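Side-chain contact in N-acetylmuramoyl-l-alanine amidase (Bartonella henselae, PDB 3NE8), which probably hydrolyses the amide bond between N-acetylmuramic acid and L-alanine in peptidoglycan, using a bound zinc ion, to remodel the cell wall: residues Ala152-Val155 with Val156-Ser160. Numbering follows the deposited sequence.
Sequences ANNV and VSNLS
Leu159 lies beside Val155, one turn apart near the C-terminal end of the alpha-helix spanning 135-161, which packs against the mixed beta-sheet of this zinc amidase. Followed outward, the Leu159 side chain tracks the Val155 peptide: CB rests 3.5 Å from Val155 O, and CG comes closer still, 3.2 Å from that oxygen. With CG anti to its own carbonyl carbon (chi1 -71°), the chain leans back toward the preceding turn, which brings CD1 to 3.8 Å from Val155 CG1. Leu159 CD1 also stays near Val155 O, at 3.7 Å. Both side chains point the same way, so the methyl contact is made alongside, on the face of the helix turned to the sheet, where Val155 meets Val96 and Leu159 meets Ala94. Regular i to i+4 bonding sets the spacing: Leu159 N donates to Val155 O over 2.9 Å at an N-H...O angle of 161°.

A polar pair of the same spacing, Asn154 and Asn158, faces the helix spanning 206-227. Their side chains cross at a slant with amide planes 71° apart, and Asn154 ND2 stands 3.5 Å from Asn158 ND2. Two donors cannot bond to each other; instead both converge on Gln222 OE1, and Asn158 ND2 also bonds to Ser219 OG. The shared acceptor probably accounts for the close approach of the two nitrogens and links this helix to its neighbour. The backbone beneath is equally regular, with Asn158 N bonded to Asn154 O at 2.9 Å. Two residues earlier, Val156 N donates to Ala152 O, and Val156 CG2 lies 3.5 Å from that same oxygen.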
ATOM      1  N   ALA A 152      -3.792  -3.842   6.795  1.00  9.19           N
ATOM      2  CA  ALA A 152      -3.434  -5.032   7.563  1.00 10.58           C
ATOM      3  C   ALA A 152      -1.913  -5.200   7.630  1.00 11.79           C
ATOM      4  O   ALA A 152      -1.346  -5.474   8.696  1.00 13.33           O
ATOM      5  CB  ALA A 152      -4.091  -6.286   6.969  1.00 11.25           C
ATOM      6  N   ASN A 153      -1.256  -5.051   6.479  1.00 11.85           N
ATOM      7  CA  ASN A 153       0.199  -5.189   6.394  1.00 13.91           C
ATOM      8  C   ASN A 153       0.908  -4.198   7.277  1.00 12.66           C
ATOM      9  O   ASN A 153       1.863  -4.544   7.984  1.00 15.02           O
ATOM     10  CB  ASN A 153       0.683  -4.959   4.959  1.00 17.03           C
ATOM     11  CG  ASN A 153       0.526  -6.176   4.090  1.00 20.39           C
ATOM     12  OD1 ASN A 153       0.332  -7.288   4.584  1.00 21.15           O
ATOM     13  ND2 ASN A 153       0.617  -5.978   2.775  1.00 19.91           N
ATOM     14  N   ASN A 154       0.448  -2.958   7.242  1.00 12.82           N
ATOM     15  CA  ASN A 154       1.089  -1.937   8.045  1.00 15.46           C
ATOM     16  C   ASN A 154       0.893  -2.178   9.536  1.00 12.94           C
ATOM     17  O   ASN A 154       1.817  -1.974  10.324  1.00 13.98           O
ATOM     18  CB  ASN A 154       0.612  -0.543   7.665  1.00 22.69           C
ATOM     19  CG  ASN A 154       1.643   0.518   7.993  1.00 24.41           C
ATOM     20  OD1 ASN A 154       2.844   0.312   7.796  1.00 32.03           O
ATOM     21  ND2 ASN A 154       1.184   1.653   8.494  1.00 26.27           N
ATOM     22  N   VAL A 155      -0.301  -2.614   9.918  1.00 11.88           N
ATOM     23  CA  VAL A 155      -0.569  -2.890  11.321  1.00 10.68           C
ATOM     24  C   VAL A 155       0.385  -3.953  11.850  1.00 11.54           C
ATOM     25  O   VAL A 155       0.999  -3.778  12.900  1.00 12.07           O
ATOM     26  CB  VAL A 155      -2.029  -3.323  11.540  1.00 10.84           C
ATOM     27  CG1 VAL A 155      -2.200  -3.914  12.924  1.00 13.04           C
ATOM     28  CG2 VAL A 155      -2.979  -2.132  11.357  1.00 12.11           C
ATOM     29  N   VAL A 156       0.520  -5.042  11.105  1.00 11.48           N
ATOM     30  CA  VAL A 156       1.432  -6.112  11.481  1.00 13.15           C
ATOM     31  C   VAL A 156       2.867  -5.600  11.593  1.00 12.93           C
ATOM     32  O   VAL A 156       3.554  -5.880  12.570  1.00 14.64           O
ATOM     33  CB  VAL A 156       1.366  -7.268  10.468  1.00 16.11           C
ATOM     34  CG1 VAL A 156       2.561  -8.201  10.638  1.00 17.24           C
ATOM     35  CG2 VAL A 156       0.043  -8.013  10.601  1.00 16.85           C
ATOM     36  N   SER A 157       3.306  -4.836  10.599  1.00 13.93           N
ATOM     37  CA  SER A 157       4.662  -4.288  10.602  1.00 14.54           C
ATOM     38  C   SER A 157       4.930  -3.461  11.861  1.00 15.18           C
ATOM     39  O   SER A 157       5.958  -3.623  12.515  1.00 15.79           O
ATOM     40  CB  SER A 157       4.880  -3.427   9.356  1.00 17.06           C
ATOM     41  OG  SER A 157       6.185  -2.866   9.342  1.00 23.35           O
ATOM     42  N   ASN A 158       4.011  -2.567  12.200  1.00 14.05           N
ATOM     43  CA  ASN A 158       4.211  -1.695  13.353  1.00 14.02           C
ATOM     44  C   ASN A 158       4.049  -2.394  14.699  1.00 13.94           C
ATOM     45  O   ASN A 158       4.735  -2.053  15.659  1.00 16.00           O
ATOM     46  CB  ASN A 158       3.326  -0.455  13.258  1.00 14.37           C
ATOM     47  CG  ASN A 158       3.819   0.511  12.208  1.00 14.96           C
ATOM     48  OD1 ASN A 158       5.027   0.735  12.080  1.00 18.38           O
ATOM     49  ND2 ASN A 158       2.903   1.083  11.451  1.00 14.90           N
ATOM     50  N   LEU A 159       3.166  -3.383  14.769  1.00 13.17           N
ATOM     51  CA  LEU A 159       3.066  -4.171  15.999  1.00 12.86           C
ATOM     52  C   LEU A 159       4.397  -4.862  16.260  1.00 16.16           C
ATOM     53  O   LEU A 159       4.878  -4.897  17.392  1.00 16.71           O
ATOM     54  CB  LEU A 159       1.938  -5.196  15.923  1.00 12.97           C
ATOM     55  CG  LEU A 159       0.521  -4.630  15.960  1.00 11.45           C
ATOM     56  CD1 LEU A 159      -0.468  -5.755  15.718  1.00 13.70           C
ATOM     57  CD2 LEU A 159       0.257  -3.949  17.284  1.00 14.29           C
ATOM     58  N   SER A 160       4.996  -5.400  15.205  1.00 15.77           N
ATOM     59  CA  SER A 160       6.281  -6.072  15.324  0.56 19.58           C
ATOM     60  C   SER A 160       7.363  -5.106  15.803  1.00 21.08           C
ATOM     61  O   SER A 160       8.151  -5.434  16.691  1.00 22.34           O
ATOM     62  CB  SER A 160       6.668  -6.687  13.981  0.56 19.14           C
ATOM     63  OG  SER A 160       7.941  -7.304  14.048  0.56 19.77           O
TER